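Local coordinates for TRAP dicarboxylate transporter-DctP subunit (Rhodobacter sphaeroides, PDB 4PE3), which probably binds an organic acid solute in the periplasm for delivery to a TRAP-type membrane transporter, and is seen here in its open, solute-free state, at residues A[54-59]-A[64-69]; A[114-119]-A[123-128]; A[180-185]-A[190-195]. All coordinates share one frame; numbering follows the deposited sequence.

Interaction 1. Residues A[54-59]-A[64-69]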
# COMPACT_ATOMS: atom_id res chain seq x y z
N ASP A 54 -18.24 11.75 2.33
CA ASP A 54 -19.29 12.00 3.32
C ASP A 54 -18.80 12.86 4.48
O ASP A 54 -19.53 13.73 4.98
CB ASP A 54 -19.87 10.67 3.84
CG ASP A 54 -20.70 9.95 2.79
OD1 ASP A 54 -21.16 10.61 1.83
OD2 ASP A 54 -20.91 8.72 2.91
N LYS A 55 -17.56 12.64 4.91
CA LYS A 55 -17.02 13.38 6.04
C LYS A 55 -16.63 14.79 5.64
O LYS A 55 -16.68 15.70 6.47
CB LYS A 55 -15.85 12.62 6.67
CG LYS A 55 -16.26 11.34 7.38
CD LYS A 55 -17.25 11.64 8.50
CE LYS A 55 -17.83 10.37 9.09
NZ LYS A 55 -18.81 10.70 10.15
N VAL A 56 -16.24 14.99 4.39
CA VAL A 56 -15.96 16.35 3.92
C VAL A 56 -17.25 17.15 4.01
O VAL A 56 -17.26 18.26 4.54
CB VAL A 56 -15.38 16.37 2.48
CG1 VAL A 56 -15.37 17.78 1.92
CG2 VAL A 56 -13.98 15.77 2.46
N LYS A 57 -18.34 16.59 3.53
CA LYS A 57 -19.62 17.30 3.57
C LYS A 57 -20.08 17.55 5.00
O LYS A 57 -20.54 18.64 5.33
CB LYS A 57 -20.68 16.51 2.81
CG LYS A 57 -22.05 17.15 2.81
CD LYS A 57 -23.05 16.26 2.09
CE LYS A 57 -23.65 16.95 0.88
NZ LYS A 57 -24.65 17.97 1.27
N GLU A 58 -19.94 16.55 5.87
CA GLU A 58 -20.36 16.68 7.26
C GLU A 58 -19.54 17.72 8.02
O GLU A 58 -20.10 18.60 8.68
CB GLU A 58 -20.26 15.33 7.97
CG GLU A 58 -21.48 14.44 7.80
CD GLU A 58 -21.26 13.03 8.30
OE1 GLU A 58 -20.24 12.78 8.98
OE2 GLU A 58 -22.10 12.15 8.00
N LEU A 59 -18.22 17.64 7.91
CA LEU A 59 -17.33 18.47 8.70
C LEU A 59 -17.42 19.93 8.27
O LEU A 59 -17.25 20.82 9.10
CB LEU A 59 -15.88 17.97 8.58
CG LEU A 59 -15.47 16.83 9.52
CD1 LEU A 59 -16.49 15.73 9.54
CD2 LEU A 59 -14.09 16.28 9.15
N VAL A 64 -18.22 22.22 1.37
CA VAL A 64 -17.41 21.49 0.39
C VAL A 64 -18.03 20.12 0.21
O VAL A 64 -18.36 19.46 1.19
CB VAL A 64 -15.93 21.33 0.85
CG1 VAL A 64 -15.13 20.56 -0.19
CG2 VAL A 64 -15.29 22.68 1.14
N THR A 65 -18.24 19.74 -1.05
CA THR A 65 -18.75 18.42 -1.39
C THR A 65 -17.75 17.74 -2.32
O THR A 65 -17.03 18.41 -3.08
CB THR A 65 -20.13 18.50 -2.07
OG1 THR A 65 -20.01 19.15 -3.33
CG2 THR A 65 -21.12 19.26 -1.20
N ILE A 66 -17.69 16.42 -2.23
CA ILE A 66 -16.80 15.61 -3.05
C ILE A 66 -17.68 14.67 -3.85
O ILE A 66 -18.51 13.96 -3.29
CB ILE A 66 -15.87 14.73 -2.19
CG1 ILE A 66 -15.00 15.58 -1.26
CG2 ILE A 66 -14.99 13.83 -3.06
CD1 ILE A 66 -14.07 16.54 -1.96
N GLU A 67 -17.49 14.67 -5.16
CA GLU A 67 -18.13 13.69 -6.02
C GLU A 67 -17.12 12.59 -6.35
O GLU A 67 -16.14 12.84 -7.05
CB GLU A 67 -18.61 14.36 -7.30
CG GLU A 67 -19.39 13.45 -8.18
CD GLU A 67 -20.37 14.21 -9.03
OE1 GLU A 67 -21.46 13.66 -9.25
OE2 GLU A 67 -20.06 15.34 -9.47
N LEU A 68 -17.36 11.38 -5.85
CA LEU A 68 -16.45 10.26 -6.04
C LEU A 68 -16.81 9.45 -7.29
O LEU A 68 -17.92 8.94 -7.39
CB LEU A 68 -16.50 9.36 -4.80
CG LEU A 68 -15.63 8.11 -4.80
CD1 LEU A 68 -14.16 8.48 -4.69
CD2 LEU A 68 -16.08 7.15 -3.67
N MSE A 69 -15.88 9.31 -8.22
CA MSE A 69 -16.15 8.66 -9.49
C MSE A 69 -15.27 7.43 -9.66
O MSE A 69 -14.08 7.48 -9.41
CB MSE A 69 -15.89 9.66 -10.62
CG MSE A 69 -16.75 10.92 -10.53
SE MSE A 69 -16.20 12.33 -11.77
CE MSE A 69 -14.31 12.42 -11.33
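V56 and V64 meet methyl to methyl: CG1 of V56 lies 3.5 Å from CG1 of V64, closer than two such carbons usually settle. The two valines approach at a slant, and V56 CG1 stands anti to its own backbone nitrogen (chi1 168°), a rotation that directs this branch from the helix to V64. The same methyl also rests against the carbonyl oxygen of V64. A second neighbour, I66, is crossed at about a right angle, its CG1 coming within 3.8 Å of V56 CB and slightly farther from V56 CG2. Valine suits the spot because its branching at CB lets CG1 meet V64 while CB and CG2 meet I66, within a short reach of the helix. The contact belongs to a beta-alpha-beta unit in which strand 32-37 leads through helix 44-59 into strand 65-69, the parallel edge strand of a five-stranded mixed sheet. On the helix side V56 also touches A266 of helix 257-291, while V64 and I66 reach F33 on the neighbouring strand, so the cluster also packs against both of these elements. K57 works differently. Its CA-H points to V64 O, 3.5 Å from K57 CA with 145° at the hydrogen, a weak polar contact between the helix backbone and the residue just before the strand. Beyond that its chain runs beside T65, both pointing the same way, and K57 CE lies alongside T65 CG2 at 4.0 Å, while the hydroxyl OG1 of T65 is hydrogen-bonded to H32 ND1. In the connecting turn, T60 OG1 hydrogen-bonds both V56 O and V64 N.

Interaction 2. Residues A[114-119]-A[123-128]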
# COMPACT_ATOMS: atom_id res chain seq x y z
N GLY A 114 9.02 -4.55 2.20
CA GLY A 114 9.64 -5.02 3.42
C GLY A 114 9.72 -4.02 4.56
O GLY A 114 10.07 -4.35 5.69
N ALA A 115 9.39 -2.76 4.29
CA ALA A 115 9.51 -1.74 5.31
C ALA A 115 8.53 -1.87 6.47
O ALA A 115 8.83 -1.47 7.59
CB ALA A 115 9.36 -0.37 4.69
N TRP A 116 7.33 -2.39 6.19
CA TRP A 116 6.22 -2.24 7.12
C TRP A 116 5.67 -3.57 7.65
O TRP A 116 5.62 -4.56 6.93
CB TRP A 116 5.05 -1.47 6.46
CG TRP A 116 5.46 -0.22 5.74
CD1 TRP A 116 5.22 0.08 4.44
CD2 TRP A 116 6.20 0.88 6.28
NE1 TRP A 116 5.76 1.29 4.13
CE2 TRP A 116 6.34 1.82 5.25
CE3 TRP A 116 6.74 1.16 7.54
CZ2 TRP A 116 7.02 3.01 5.42
CZ3 TRP A 116 7.41 2.38 7.71
CH2 TRP A 116 7.54 3.28 6.65
N ALA A 117 5.27 -3.55 8.92
CA ALA A 117 4.65 -4.69 9.59
C ALA A 117 3.21 -4.37 10.00
O ALA A 117 2.50 -5.23 10.52
CB ALA A 117 5.45 -5.07 10.81
N ASP A 118 2.79 -3.13 9.76
CA ASP A 118 1.45 -2.70 10.11
C ASP A 118 1.16 -1.37 9.43
O ASP A 118 2.08 -0.54 9.31
CB ASP A 118 1.30 -2.48 11.61
CG ASP A 118 -0.14 -2.29 12.01
OD1 ASP A 118 -0.88 -3.29 12.11
OD2 ASP A 118 -0.57 -1.13 12.12
N PRO A 119 -0.11 -1.12 9.03
CA PRO A 119 -0.36 0.18 8.38
C PRO A 119 -0.01 1.38 9.26
O PRO A 119 0.36 2.42 8.72
CB PRO A 119 -1.87 0.13 8.09
CG PRO A 119 -2.17 -1.32 7.93
CD PRO A 119 -1.23 -2.05 8.85
N ILE A 123 1.70 4.96 7.96
CA ILE A 123 0.94 6.19 8.20
C ILE A 123 1.75 7.16 9.05
O ILE A 123 1.77 8.37 8.79
CB ILE A 123 -0.43 5.87 8.83
CG1 ILE A 123 -1.39 5.33 7.76
CG2 ILE A 123 -1.02 7.08 9.49
CD1 ILE A 123 -2.44 4.38 8.28
N ASP A 124 2.45 6.66 10.06
CA ASP A 124 3.30 7.51 10.89
C ASP A 124 4.49 8.05 10.10
O ASP A 124 4.85 9.22 10.24
CB ASP A 124 3.76 6.77 12.15
CG ASP A 124 4.48 7.68 13.10
OD1 ASP A 124 3.79 8.51 13.72
OD2 ASP A 124 5.72 7.59 13.22
N PHE A 125 5.09 7.21 9.26
CA PHE A 125 6.13 7.68 8.35
C PHE A 125 5.64 8.86 7.49
O PHE A 125 6.32 9.89 7.34
CB PHE A 125 6.63 6.55 7.47
CG PHE A 125 7.48 7.00 6.32
CD1 PHE A 125 8.73 7.54 6.53
CD2 PHE A 125 7.03 6.86 5.02
CE1 PHE A 125 9.50 7.94 5.48
CE2 PHE A 125 7.81 7.27 3.96
CZ PHE A 125 9.04 7.82 4.18
N VAL A 126 4.45 8.73 6.92
CA VAL A 126 3.91 9.80 6.08
C VAL A 126 3.59 11.04 6.89
O VAL A 126 3.99 12.15 6.51
CB VAL A 126 2.65 9.32 5.32
CG1 VAL A 126 1.94 10.49 4.64
CG2 VAL A 126 3.08 8.29 4.32
N GLU A 127 2.89 10.88 8.01
CA GLU A 127 2.35 12.03 8.70
C GLU A 127 3.36 12.73 9.60
O GLU A 127 3.29 13.94 9.77
CB GLU A 127 1.09 11.63 9.47
CG GLU A 127 -0.01 11.20 8.48
CD GLU A 127 -1.34 10.79 9.11
OE1 GLU A 127 -1.43 10.66 10.35
OE2 GLU A 127 -2.32 10.61 8.33
N ASN A 128 4.33 11.99 10.13
CA ASN A 128 5.31 12.54 11.08
C ASN A 128 6.76 12.28 10.71
O ASN A 128 7.65 12.87 11.32
CB ASN A 128 5.06 11.92 12.46
CG ASN A 128 3.68 12.23 12.98
OD1 ASN A 128 3.23 13.37 12.94
ND2 ASN A 128 2.96 11.20 13.44
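The six-membered ring of W116 overlaps the base of F125, its CH2 atom lying 3.5 Å from F125 CB and a little farther from CG. This buried contact folds the approach to helix 119-128 back against the helix itself, with D118 as N-cap: its carboxylate oxygen OD2 accepts a hydrogen bond from A120 N. The two rings meet obliquely, centroids 5.6 Å apart and planes at 40°, and CZ2 of W116 comes 3.9 Å from F125 CD2. F125 has CG anti to the backbone N (chi1 168°), which brings CG and CD2 beside CH2 and CZ2 of the indole. A115 CB sits 3.7 Å above the plane of the tryptophan, over its centre, so a neighbour along the chain packs one face. L333, Y336 and L337 of helix 324-339 also touch W116, and Y336 meets the F125 ring edge-to-face. A large flat indole suits a place where a loop, a helix and a second helix converge. With an alanine in place of W116, the F125 ring would probably lose a wall of its packing, and a gap would be likely to open towards helix 324-339. P119 opens the first helical turn, where a proline is well accommodated, since no helical hydrogen bond needs an N-H there. I123 packs on V149 and I275. N128 ND2 donates to D124 OD1 from above the carboxylate plane, 2.8 Å away, while D124 OD2 takes a salt bridge from K340 and a hydrogen bond with Y336 OH. Joining the first turn is the bond from I123 N to P119 O, 3.0 Å long and 167° at the hydrogen, with the nitrogen nearly in line with the carbonyl.

Interaction 3. Residues A[180-185]-A[190-195]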
# COMPACT_ATOMS: atom_id res chain seq x y z
N LEU A 180 10.38 -4.73 -7.79
CA LEU A 180 10.99 -4.68 -6.47
C LEU A 180 10.58 -5.87 -5.61
O LEU A 180 11.41 -6.39 -4.87
CB LEU A 180 10.66 -3.36 -5.79
CG LEU A 180 11.33 -3.11 -4.43
CD1 LEU A 180 12.86 -3.13 -4.52
CD2 LEU A 180 10.82 -1.78 -3.89
N ILE A 181 9.35 -6.35 -5.70
CA ILE A 181 8.97 -7.52 -4.90
C ILE A 181 9.82 -8.73 -5.27
O ILE A 181 10.43 -9.36 -4.40
CB ILE A 181 7.47 -7.85 -4.99
CG1 ILE A 181 6.67 -6.72 -4.36
CG2 ILE A 181 7.16 -9.16 -4.29
CD1 ILE A 181 5.17 -6.78 -4.65
N ALA A 182 9.86 -9.10 -6.55
CA ALA A 182 10.70 -10.21 -6.97
C ALA A 182 12.17 -9.98 -6.59
O ALA A 182 12.85 -10.93 -6.16
CB ALA A 182 10.58 -10.45 -8.46
N ASN A 183 12.67 -8.75 -6.77
CA ASN A 183 14.07 -8.48 -6.53
C ASN A 183 14.43 -8.62 -5.06
O ASN A 183 15.52 -9.12 -4.75
CB ASN A 183 14.45 -7.10 -7.07
CG ASN A 183 14.40 -7.05 -8.59
OD1 ASN A 183 14.45 -8.09 -9.25
ND2 ASN A 183 14.30 -5.85 -9.14
N VAL A 184 13.54 -8.23 -4.16
CA VAL A 184 13.74 -8.43 -2.73
C VAL A 184 13.71 -9.93 -2.38
O VAL A 184 14.59 -10.41 -1.66
CB VAL A 184 12.73 -7.65 -1.89
CG1 VAL A 184 12.78 -8.03 -0.43
CG2 VAL A 184 13.01 -6.15 -2.03
N PHE A 185 12.74 -10.68 -2.90
CA PHE A 185 12.73 -12.12 -2.62
C PHE A 185 13.99 -12.79 -3.14
O PHE A 185 14.55 -13.63 -2.45
CB PHE A 185 11.43 -12.80 -3.10
CG PHE A 185 10.29 -12.61 -2.13
CD1 PHE A 185 10.31 -13.24 -0.90
CD2 PHE A 185 9.22 -11.79 -2.42
CE1 PHE A 185 9.29 -13.07 0.00
CE2 PHE A 185 8.20 -11.62 -1.50
CZ PHE A 185 8.25 -12.25 -0.29
N ALA A 190 15.33 -16.46 -2.17
CA ALA A 190 14.19 -17.18 -2.71
C ALA A 190 14.28 -17.20 -4.23
O ALA A 190 15.14 -16.54 -4.83
CB ALA A 190 12.91 -16.55 -2.25
N ASN A 191 13.36 -17.94 -4.86
CA ASN A 191 13.33 -18.09 -6.30
C ASN A 191 12.02 -17.50 -6.79
O ASN A 191 10.97 -18.14 -6.68
CB ASN A 191 13.46 -19.58 -6.67
CG ASN A 191 14.84 -20.10 -6.42
OD1 ASN A 191 15.83 -19.51 -6.88
ND2 ASN A 191 14.94 -21.17 -5.67
N PRO A 192 12.03 -16.25 -7.27
CA PRO A 192 10.74 -15.67 -7.69
C PRO A 192 10.20 -16.29 -8.97
O PRO A 192 10.95 -16.63 -9.88
CB PRO A 192 11.07 -14.18 -7.91
CG PRO A 192 12.55 -14.10 -8.01
CD PRO A 192 13.13 -15.28 -7.31
N VAL A 193 8.88 -16.44 -9.00
CA VAL A 193 8.17 -16.99 -10.14
C VAL A 193 7.11 -15.99 -10.56
O VAL A 193 6.41 -15.42 -9.72
CB VAL A 193 7.53 -18.35 -9.75
CG1 VAL A 193 6.73 -18.94 -10.91
CG2 VAL A 193 8.60 -19.32 -9.30
N ASN A 194 7.00 -15.80 -11.87
CA ASN A 194 6.15 -14.76 -12.45
C ASN A 194 4.85 -15.40 -12.95
O ASN A 194 4.89 -16.12 -13.96
CB ASN A 194 6.92 -14.12 -13.60
CG ASN A 194 6.41 -12.76 -13.96
OD1 ASN A 194 5.24 -12.46 -13.82
ND2 ASN A 194 7.32 -11.91 -14.45
N LEU A 195 3.74 -15.16 -12.26
CA LEU A 195 2.43 -15.75 -12.58
C LEU A 195 1.28 -14.78 -12.37
O LEU A 195 1.29 -14.03 -11.41
CB LEU A 195 2.13 -16.91 -11.62
CG LEU A 195 2.90 -18.21 -11.75
CD1 LEU A 195 2.82 -19.01 -10.44
CD2 LEU A 195 2.32 -19.01 -12.88
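Strand 173-175, helix 180-187 and strand 191-193 form a beta-alpha-beta unit, and this contact lies where the helix gives way to its second strand. F185 and A190 are joined through their backbones: A190 N donates to F185 O over 2.9 Å, with 144° at the hydrogen and the donor tilted 30° from the carbonyl plane, a bent bond that closes the connecting turn. Alanine fits beside it, since its lone methyl CB can lie 3.4 Å from the same F185 O and still reach F185 CB. The phenyl group turns elsewhere. CG of F185 is anti to the carbonyl carbon (chi1 -80°), sending the ring into the interior, where it meets H238 edge-to-face and the ring of F157 at a shallow angle, and I181 CG2 lies in its plane at the edge. One turn earlier, P192 points at A182: P192 CB is 3.8 Å from A182 CB, and P192 CG lies 3.7 Å from A182 O. Two compact residues let helix and strand come close, and a proline on this edge strand has no N-H to pair, whereas N191 and V193 bond through their backbones to strand 173-175. Such short helix-to-strand returns between parallel strands recur in the alpha/beta domains of periplasmic solute-binding proteins.

In the fold
Interactions 1 and 3 are both helix-to-strand returns of beta-alpha-beta units, in different sheets: 65-69 edges the five-stranded one and 191-193 the four-stranded one. Their centres are about 40 Å apart, on opposite sides of the chain's centre, as expected for the two lobes of a binding protein. Interaction 2 lies between, its centre about 26 Å from that of interaction 1 and 23 Å from that of interaction 3; the nearest atoms of 2 and 3 are about 6 Å apart, and H238 touches both. Helix 257-291 touches V56 and I123. Zinc ions lie about 7 Å from the side chain of V64 and about 9 Å from those of P119 and F185. No solute is bound.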